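Local coordinates for protein nicotinate phosphoribosyltransferase (Vibrio cholerae, PDB 4HL7) that probably catalyses the ATP-dependent transfer of a phosphoribosyl group from 5-phospho-D-ribose 1-diphosphate to nicotinate, giving nicotinate ribonucleotide for NAD(+) biosynthesis, at residues Q60-L65 with T133-I138; S38-L43 with S120-W125; P5-P10 with A149-D154. All blocks are in the same frame, centred on the assembly; numbering follows the deposited sequence. Where two conformers were deposited one is given.

Contact 1. Residues Q60-L65 with T133-I138; sequences QEIAHL and TLVMAI
I138 and L65 reach toward each other tip to tip, and with I62, V135 and L134 they form the apolar part of this interface between two helices. CD1 of I138 lies 4.0 Å from CD1 of L65, with CD2 and CG of the leucine almost equally near, so the isoleucine methyl sits against the whole fork. I138 continues extended through chi2 (163°), which carries CD1 outward to that fork. I62 crosses V135 obliquely: its CD1 bears on both valine methyls, 3.9 Å from V135 CG1 and 4.2 Å from V135 CG2. A looser contact joins L65 CD1 to L134 CB at 4.2 Å.

E61 adds an aliphatic contact from a charged residue. Its CB touches I138 CG2 at 3.5 Å.

Polar links between the two segments are absent. Helices 52-64 and 131-147 run nearly antiparallel here, at 151°, with their local axes 10.3 Å apart at closest approach. Both lean on the antiparallel sheet: I62 touches V104 and M106 of strand 104-109, and M136 touches I373 and I375 of strand 372-380. With neither a directional bond nor an ion pair, the mutual placing of the helices rests on the fit of branched aliphatic side chains and on the exclusion of water from them.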
loop_
_atom_site.group_PDB
_atom_site.type_symbol
_atom_site.label_atom_id
_atom_site.label_comp_id
_atom_site.label_asym_id
_atom_site.label_seq_id
_atom_site.Cartn_x
_atom_site.Cartn_y
_atom_site.Cartn_z
ATOM N N GLN A 60 -0.930 21.358 -9.961
ATOM C CA GLN A 60 -0.103 21.414 -11.139
ATOM C C GLN A 60 0.464 20.024 -11.436
ATOM O O GLN A 60 0.515 19.593 -12.584
ATOM C CB GLN A 60 1.002 22.451 -10.952
ATOM C CG GLN A 60 2.015 22.473 -12.077
ATOM C CD GLN A 60 3.022 23.583 -11.883
ATOM O OE1 GLN A 60 3.009 24.268 -10.856
ATOM N NE2 GLN A 60 3.888 23.784 -12.871
ATOM N N GLU A 61 0.923 19.350 -10.383
ATOM C CA GLU A 61 1.514 18.026 -10.505
ATOM C C GLU A 61 0.525 17.019 -10.923
ATOM O O GLU A 61 0.866 16.130 -11.709
ATOM C CB GLU A 61 2.109 17.598 -9.168
ATOM C CG GLU A 61 3.234 18.543 -8.788
ATOM C CD GLU A 61 4.396 18.449 -9.759
ATOM O OE1 GLU A 61 4.589 17.374 -10.375
ATOM O OE2 GLU A 61 5.134 19.436 -9.886
ATOM N N ILE A 62 -0.712 17.119 -10.381
ATOM C CA ILE A 62 -1.755 16.148 -10.680
ATOM C C ILE A 62 -2.139 16.339 -12.131
ATOM O O ILE A 62 -2.165 15.401 -12.891
ATOM C CB ILE A 62 -2.959 16.189 -9.686
ATOM C CG1 ILE A 62 -2.472 15.729 -8.293
ATOM C CG2 ILE A 62 -4.095 15.297 -10.169
ATOM C CD1 ILE A 62 -3.546 15.486 -7.246
ATOM N N ALA A 63 -2.275 17.597 -12.550
ATOM C CA ALA A 63 -2.555 17.897 -13.970
ATOM C C ALA A 63 -1.491 17.308 -14.873
ATOM O O ALA A 63 -1.770 16.722 -15.931
ATOM C CB ALA A 63 -2.667 19.421 -14.189
ATOM N N HIS A 64 -0.254 17.454 -14.463
ATOM C CA HIS A 64 0.831 16.821 -15.149
ATOM C C HIS A 64 0.746 15.301 -15.369
ATOM O O HIS A 64 1.245 14.803 -16.386
ATOM C CB HIS A 64 2.106 17.203 -14.438
ATOM C CG HIS A 64 3.325 16.775 -15.169
ATOM N ND1 HIS A 64 3.773 17.429 -16.288
ATOM C CD2 HIS A 64 4.185 15.695 -14.960
ATOM C CE1 HIS A 64 4.874 16.804 -16.739
ATOM N NE2 HIS A 64 5.121 15.734 -15.926
ATOM N N LEU A 65 0.069 14.543 -14.467
ATOM C CA LEU A 65 -0.170 13.113 -14.739
ATOM C C LEU A 65 -0.818 12.856 -16.119
ATOM O O LEU A 65 -0.621 11.781 -16.683
ATOM C CB LEU A 65 -1.031 12.452 -13.635
ATOM C CG LEU A 65 -0.374 12.527 -12.243
ATOM C CD1 LEU A 65 -1.315 11.918 -11.236
ATOM C CD2 LEU A 65 0.979 11.830 -12.290
ATOM N N THR A 133 -1.010 5.844 -5.554
ATOM C CA THR A 133 0.357 6.083 -5.029
ATOM C C THR A 133 0.982 7.280 -5.702
ATOM O O THR A 133 1.912 7.840 -5.160
ATOM C CB THR A 133 1.334 4.861 -5.037
ATOM O OG1 THR A 133 1.795 4.555 -6.346
ATOM C CG2 THR A 133 0.675 3.639 -4.331
ATOM N N LEU A 134 0.558 7.588 -6.944
ATOM C CA LEU A 134 1.096 8.767 -7.632
ATOM C C LEU A 134 0.638 10.023 -6.894
ATOM O O LEU A 134 1.424 10.955 -6.677
ATOM C CB LEU A 134 0.623 8.840 -9.098
ATOM C CG LEU A 134 0.980 7.615 -9.936
ATOM C CD1 LEU A 134 0.295 7.667 -11.316
ATOM C CD2 LEU A 134 2.493 7.442 -10.025
ATOM N N VAL A 135 -0.647 10.059 -6.549
ATOM C CA VAL A 135 -1.185 11.218 -5.844
ATOM C C VAL A 135 -0.549 11.296 -4.457
ATOM O O VAL A 135 -0.144 12.353 -4.035
ATOM C CB VAL A 135 -2.753 11.201 -5.767
ATOM C CG1 VAL A 135 -3.271 12.359 -4.880
ATOM C CG2 VAL A 135 -3.372 11.298 -7.178
HETATM N N MSE A 136 -0.419 10.167 -3.760
HETATM C CA MSE A 136 0.184 10.221 -2.373
HETATM C C MSE A 136 1.589 10.705 -2.444
HETATM O O MSE A 136 1.958 11.559 -1.664
HETATM C CB MSE A 136 0.041 8.848 -1.689
HETATM C CG MSE A 136 -1.415 8.657 -1.415
HETATM SE SE MSE A 136 -1.632 6.813 -0.707
HETATM C CE MSE A 136 -0.798 7.112 1.062
ATOM N N ALA A 137 2.362 10.255 -3.464
ATOM C CA ALA A 137 3.800 10.634 -3.629
ATOM C C ALA A 137 3.970 12.091 -3.963
ATOM O O ALA A 137 4.935 12.760 -3.511
ATOM C CB ALA A 137 4.503 9.764 -4.667
ATOM N N ILE A 138 3.012 12.583 -4.747
ATOM C CA ILE A 138 2.994 13.974 -5.135
ATOM C C ILE A 138 2.691 14.832 -3.901
ATOM O O ILE A 138 3.382 15.778 -3.651
ATOM C CB ILE A 138 1.897 14.204 -6.225
ATOM C CG1 ILE A 138 2.442 13.770 -7.614
ATOM C CG2 ILE A 138 1.470 15.696 -6.242
ATOM C CD1 ILE A 138 1.311 13.559 -8.645
#

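Contact 2. Residues S38-L43 with S120-W125; sequences SVRYEL and SIRGSW
Two neighbouring strands, 38-46 and 116-122, of an antiparallel sheet that strand 372-380 from late in the chain also joins meet here, V39 and Y41 pairing with G123 and I121. Both are hydrogen-bonded pairs: Y41 N to I121 O spans 2.8 Å, whereas G123 N to V39 O is longer at 3.3 Å, where strand 116-122 gives way to a corner at G123.

R40, E42, S120 and R122 share one face. S120 OG donates to the syn side of E42 OE2 (2.7 Å), and R40 NH1 forms a salt bridge with the anti side of E42 OE1 (2.7 Å), so both carboxylate oxygens are gripped. R40 and R122 lie side by side; CD of R40 rests over one face of the R122 guanidinium, 3.6 Å from R122 CZ. Repulsion between these arginines is probably eased by E42 and by E379 and E398, which form salt bridges with R40 NH2.

The other face is apolar and aromatic. W125 CG is anti to the backbone N (chi1 -162°), which places the indole against V39, whose CG1 makes a CH-pi contact 3.8 Å from the five-membered ring's centroid. Y41 crosses W125 at about a right angle, its OH 3.4 Å from W125 CD1. Y41 OH and W125 NE1 both hydrogen-bond E233 OE1; E233 follows in sequence H232, the predicted autophosphorylation site, unphosphorylated here.

Helices 125-128 and 131-147 pack on this face, consistent with the family's pairing of such an N-terminal domain with one of the TIM-barrel clan.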
loop_
_atom_site.group_PDB
_atom_site.type_symbol
_atom_site.label_atom_id
_atom_site.label_comp_id
_atom_site.label_asym_id
_atom_site.label_seq_id
_atom_site.Cartn_x
_atom_site.Cartn_y
_atom_site.Cartn_z
ATOM N N SER A 38 -17.281 1.215 -11.953
ATOM C CA SER A 38 -16.771 2.543 -11.568
ATOM C C SER A 38 -16.442 2.579 -10.062
ATOM O O SER A 38 -16.956 1.737 -9.295
ATOM C CB SER A 38 -17.810 3.584 -11.869
ATOM O OG SER A 38 -18.023 3.647 -13.295
ATOM N N VAL A 39 -15.658 3.554 -9.647
ATOM C CA VAL A 39 -15.282 3.661 -8.223
ATOM C C VAL A 39 -15.120 5.116 -7.838
ATOM O O VAL A 39 -15.013 6.002 -8.719
ATOM C CB VAL A 39 -13.944 2.897 -7.870
ATOM C CG1 VAL A 39 -14.092 1.366 -7.902
ATOM C CG2 VAL A 39 -12.792 3.319 -8.777
ATOM N N ARG A 40 -15.047 5.361 -6.527
ATOM C CA ARG A 40 -14.670 6.675 -6.002
ATOM C C ARG A 40 -13.690 6.439 -4.871
ATOM O O ARG A 40 -13.973 5.621 -3.978
ATOM C CB ARG A 40 -15.857 7.462 -5.479
ATOM C CG ARG A 40 -15.404 8.841 -4.906
ATOM C CD ARG A 40 -16.579 9.786 -4.672
ATOM N NE ARG A 40 -17.691 9.079 -4.016
ATOM C CZ ARG A 40 -17.766 8.941 -2.702
ATOM N NH1 ARG A 40 -16.791 9.416 -1.904
ATOM N NH2 ARG A 40 -18.769 8.310 -2.188
ATOM N N TYR A 41 -12.539 7.122 -4.925
ATOM C CA TYR A 41 -11.568 7.102 -3.802
ATOM C C TYR A 41 -11.586 8.430 -3.123
ATOM O O TYR A 41 -11.798 9.483 -3.792
ATOM C CB TYR A 41 -10.142 6.956 -4.296
ATOM C CG TYR A 41 -9.801 5.669 -5.063
ATOM C CD1 TYR A 41 -9.364 4.521 -4.386
ATOM C CD2 TYR A 41 -10.018 5.578 -6.466
ATOM C CE1 TYR A 41 -8.988 3.357 -5.100
ATOM C CE2 TYR A 41 -9.679 4.417 -7.180
ATOM C CZ TYR A 41 -9.196 3.303 -6.498
ATOM O OH TYR A 41 -8.855 2.153 -7.241
ATOM N N GLU A 42 -11.233 8.429 -1.820
ATOM C CA GLU A 42 -11.157 9.681 -1.078
ATOM C C GLU A 42 -9.854 9.767 -0.332
ATOM O O GLU A 42 -9.483 8.822 0.373
ATOM C CB GLU A 42 -12.313 9.815 -0.061
ATOM C CG GLU A 42 -13.684 9.905 -0.718
ATOM C CD GLU A 42 -13.870 11.207 -1.533
ATOM O OE1 GLU A 42 -14.831 11.220 -2.357
ATOM O OE2 GLU A 42 -13.126 12.216 -1.299
ATOM N N LEU A 43 -9.173 10.896 -0.467
ATOM C CA LEU A 43 -7.936 11.049 0.265
ATOM C C LEU A 43 -8.087 12.212 1.182
ATOM O O LEU A 43 -8.704 13.219 0.841
ATOM C CB LEU A 43 -6.734 11.299 -0.649
ATOM C CG LEU A 43 -6.328 10.176 -1.610
ATOM C CD1 LEU A 43 -7.170 10.295 -2.876
ATOM C CD2 LEU A 43 -4.839 10.208 -1.954
ATOM N N SER A 120 -10.719 13.845 -4.282
ATOM C CA SER A 120 -11.721 12.807 -4.629
ATOM C C SER A 120 -11.406 12.314 -6.041
ATOM O O SER A 120 -11.170 13.128 -6.946
ATOM C CB SER A 120 -13.113 13.391 -4.664
ATOM O OG SER A 120 -13.502 13.937 -3.405
ATOM N N ILE A 121 -11.321 11.004 -6.212
ATOM C CA ILE A 121 -10.931 10.475 -7.537
ATOM C C ILE A 121 -12.083 9.587 -7.988
ATOM O O ILE A 121 -12.452 8.653 -7.272
ATOM C CB ILE A 121 -9.642 9.671 -7.417
ATOM C CG1 ILE A 121 -8.466 10.548 -6.933
ATOM C CG2 ILE A 121 -9.250 9.036 -8.743
ATOM C CD1 ILE A 121 -7.258 9.693 -6.604
ATOM N N ARG A 122 -12.642 9.860 -9.176
ATOM C CA ARG A 122 -13.832 9.152 -9.666
ATOM C C ARG A 122 -13.641 8.704 -11.124
ATOM O O ARG A 122 -13.186 9.511 -11.938
ATOM C CB ARG A 122 -15.048 10.119 -9.725
ATOM C CG ARG A 122 -15.515 10.718 -8.392
ATOM C CD ARG A 122 -16.765 11.550 -8.625
ATOM N NE ARG A 122 -17.500 11.958 -7.401
ATOM C CZ ARG A 122 -17.047 12.825 -6.493
ATOM N NH1 ARG A 122 -15.838 13.357 -6.624
ATOM N NH2 ARG A 122 -17.796 13.144 -5.436
ATOM N N GLY A 123 -14.097 7.490 -11.471
ATOM C CA GLY A 123 -14.052 7.041 -12.879
ATOM C C GLY A 123 -14.159 5.552 -12.914
ATOM O O GLY A 123 -14.559 4.912 -11.909
ATOM N N SER A 124 -13.793 4.952 -14.049
ATOM C CA SER A 124 -13.714 3.490 -14.044
ATOM C C SER A 124 -12.632 3.036 -13.089
ATOM O O SER A 124 -11.607 3.696 -12.894
ATOM C CB SER A 124 -13.458 2.896 -15.440
ATOM O OG SER A 124 -12.156 3.125 -15.887
ATOM N N TRP A 125 -12.832 1.884 -12.516
ATOM C CA TRP A 125 -11.830 1.285 -11.637
ATOM C C TRP A 125 -10.545 1.049 -12.394
ATOM O O TRP A 125 -9.462 1.403 -11.905
ATOM C CB TRP A 125 -12.437 -0.009 -11.077
ATOM C CG TRP A 125 -11.768 -0.534 -9.855
ATOM C CD1 TRP A 125 -10.792 0.077 -9.041
ATOM C CD2 TRP A 125 -12.077 -1.804 -9.209
ATOM N NE1 TRP A 125 -10.485 -0.768 -7.949
ATOM C CE2 TRP A 125 -11.236 -1.886 -8.006
ATOM C CE3 TRP A 125 -12.947 -2.844 -9.499
ATOM C CZ2 TRP A 125 -11.265 -3.002 -7.169
ATOM C CZ3 TRP A 125 -12.993 -3.962 -8.613
ATOM C CH2 TRP A 125 -12.164 -4.031 -7.496
HETATM O O HOH W 1 -16.260 13.199 -2.642
#

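Contact 3. Residues P5-P10 with A149-D154; sequences PRLFSP and AEVPAD
L7 drives its CD1 into the bend of A149-D154, and this is the tight side of the contact. The methyl lies 3.4 Å from V151 O and 3.7 Å from A149 O, and its apolar partner there is V151 CB at 3.9 Å. A buried leucine is thus received largely by backbone carbonyls. Its chi1 of -102° is away from the staggered positions, a modest strain that leaves CG near V151 O and A153 CA. F8 flanks it: CB of L7 lies over one face of the phenyl ring, toward the rim, while CE1 approaches A149 CA at the ring edge, 4.2 Å away. F8 also packs on E141, S144 and R145 of helix 131-147, and L7 touches F190.

In the fold this is a meeting of two irregular pieces of chain. Residues 5-10 belong to the N-terminal arm that leads toward helix 21-33. The loop 149-154 connects helix 131-147 to helix 155-174. Neither contributes a strand or a regular helix, and the two segments share no direct hydrogen bond. The carbonyl O of L7 is instead hydrogen-bonded to S191 OG.

The opposite character appears at R6. Its CB still meets A153 CB closely, at 3.5 Å, but the rest of this exposed residue makes looser contacts. The chain bends at chi3 (26°), and the guanidinium spreads one face over A153 CB, which stands 4.2 Å above the plane near its centre. D154 is close by without a salt bridge: R6 NH1 and D154 OD2 are 4.9 Å apart, which allows at most a diffuse attraction. Here the polar link is water, one molecule donating hydrogen bonds to both R6 O and A153 O, each 2.8 Å from its oxygen.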
loop_
_atom_site.group_PDB
_atom_site.type_symbol
_atom_site.label_atom_id
_atom_site.label_comp_id
_atom_site.label_asym_id
_atom_site.label_seq_id
_atom_site.Cartn_x
_atom_site.Cartn_y
_atom_site.Cartn_z
ATOM N N PRO A 5 19.193 19.835 -5.528
ATOM C CA PRO A 5 19.127 18.649 -6.420
ATOM C C PRO A 5 19.545 17.325 -5.752
ATOM O O PRO A 5 19.249 16.252 -6.282
ATOM C CB PRO A 5 20.071 19.019 -7.587
ATOM C CG PRO A 5 21.018 20.043 -7.016
ATOM C CD PRO A 5 20.295 20.770 -5.902
ATOM N N ARG A 6 20.171 17.390 -4.577
ATOM C CA ARG A 6 20.467 16.174 -3.812
ATOM C C ARG A 6 19.279 15.695 -2.955
ATOM O O ARG A 6 19.229 14.558 -2.571
ATOM C CB ARG A 6 21.729 16.340 -2.965
ATOM C CG ARG A 6 22.960 16.857 -3.721
ATOM C CD ARG A 6 24.243 16.387 -3.044
ATOM N NE ARG A 6 23.974 15.144 -2.313
ATOM C CZ ARG A 6 24.487 14.841 -1.123
ATOM N NH1 ARG A 6 25.314 15.678 -0.529
ATOM N NH2 ARG A 6 24.160 13.704 -0.523
ATOM N N LEU A 7 18.319 16.577 -2.696
ATOM C CA LEU A 7 17.113 16.210 -1.976
ATOM C C LEU A 7 15.960 15.940 -2.947
ATOM O O LEU A 7 15.098 15.087 -2.669
ATOM C CB LEU A 7 16.687 17.334 -1.033
ATOM C CG LEU A 7 16.933 17.349 0.481
ATOM C CD1 LEU A 7 16.112 18.470 1.103
ATOM C CD2 LEU A 7 16.607 16.025 1.153
ATOM N N PHE A 8 15.915 16.694 -4.053
ATOM C CA PHE A 8 14.776 16.634 -4.976
ATOM C C PHE A 8 15.276 16.535 -6.411
ATOM O O PHE A 8 16.085 17.377 -6.831
ATOM C CB PHE A 8 13.936 17.886 -4.853
ATOM C CG PHE A 8 13.422 18.143 -3.481
ATOM C CD1 PHE A 8 13.884 19.239 -2.753
ATOM C CD2 PHE A 8 12.469 17.291 -2.908
ATOM C CE1 PHE A 8 13.408 19.501 -1.461
ATOM C CE2 PHE A 8 11.970 17.546 -1.629
ATOM C CZ PHE A 8 12.466 18.653 -0.897
ATOM N N SER A 9 14.825 15.512 -7.161
ATOM C CA SER A 9 15.113 15.490 -8.611
ATOM C C SER A 9 14.185 16.467 -9.352
ATOM O O SER A 9 13.181 16.963 -8.764
ATOM C CB SER A 9 14.940 14.073 -9.179
ATOM O OG SER A 9 13.681 13.490 -8.771
ATOM N N PRO A 10 14.444 16.699 -10.669
ATOM C CA PRO A 10 13.557 17.629 -11.338
ATOM C C PRO A 10 12.121 17.148 -11.394
ATOM O O PRO A 10 11.198 17.950 -11.330
ATOM C CB PRO A 10 14.165 17.746 -12.758
ATOM C CG PRO A 10 15.590 17.379 -12.602
ATOM C CD PRO A 10 15.600 16.320 -11.517
ATOM N N ALA A 149 12.389 22.201 2.661
ATOM C CA ALA A 149 13.363 22.339 1.595
ATOM C C ALA A 149 14.785 22.502 2.151
ATOM O O ALA A 149 15.766 22.142 1.496
ATOM C CB ALA A 149 12.965 23.509 0.684
ATOM N N GLU A 150 14.908 22.949 3.396
ATOM C CA GLU A 150 16.253 23.196 3.963
ATOM C C GLU A 150 16.898 21.970 4.682
ATOM O O GLU A 150 18.033 22.043 5.218
ATOM C CB GLU A 150 16.254 24.498 4.810
ATOM C CG GLU A 150 15.395 24.473 6.093
ATOM C CD GLU A 150 13.949 23.925 5.939
ATOM O OE1 GLU A 150 13.242 24.215 4.925
ATOM O OE2 GLU A 150 13.499 23.208 6.860
ATOM N N VAL A 151 16.205 20.841 4.684
ATOM C CA VAL A 151 16.782 19.627 5.267
ATOM C C VAL A 151 18.176 19.400 4.668
ATOM O O VAL A 151 18.319 19.437 3.474
ATOM C CB VAL A 151 15.887 18.397 5.012
ATOM C CG1 VAL A 151 16.594 17.112 5.416
ATOM C CG2 VAL A 151 14.569 18.572 5.745
ATOM N N PRO A 152 19.203 19.147 5.502
ATOM C CA PRO A 152 20.528 18.841 4.907
ATOM C C PRO A 152 20.470 17.638 3.939
ATOM O O PRO A 152 19.978 16.562 4.294
ATOM C CB PRO A 152 21.386 18.483 6.121
ATOM C CG PRO A 152 20.670 19.089 7.280
ATOM C CD PRO A 152 19.201 18.932 6.957
ATOM N N ALA A 153 21.006 17.809 2.734
ATOM C CA ALA A 153 20.796 16.778 1.709
ATOM C C ALA A 153 21.414 15.416 2.085
ATOM O O ALA A 153 20.917 14.395 1.667
ATOM C CB ALA A 153 21.261 17.252 0.336
ATOM N N ASP A 154 22.447 15.408 2.927
ATOM C CA ASP A 154 23.004 14.124 3.327
ATOM C C ASP A 154 22.339 13.475 4.547
ATOM O O ASP A 154 22.691 12.377 4.915
ATOM C CB ASP A 154 24.517 14.220 3.527
ATOM C CG ASP A 154 24.920 15.322 4.485
ATOM O OD1 ASP A 154 24.120 15.694 5.379
ATOM O OD2 ASP A 154 26.059 15.817 4.347
HETATM O O HOH W 2 18.809 13.713 0.028
#

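Contacts 1 and 2 belong to one N-terminal domain and touch: L43 of the sheet packs against V135 and M136 of helix 131-147, and I121 also reaches V135. Contact 1 is core, built of aliphatic groups alone. Contact 2 is mixed, with a charged, partly exposed face and a buried apolar one. Contact 3 lies toward the surface, its centre about 33 Å from that of contact 2, yet its second segment follows the same helix 131-147 that serves contact 1. It combines one buried leucine, an arginine lying over an alanine, and a bridging water. Helix packing is thus aliphatic, strand pairing adds backbone bonds and charges, and the peripheral loops bring water in.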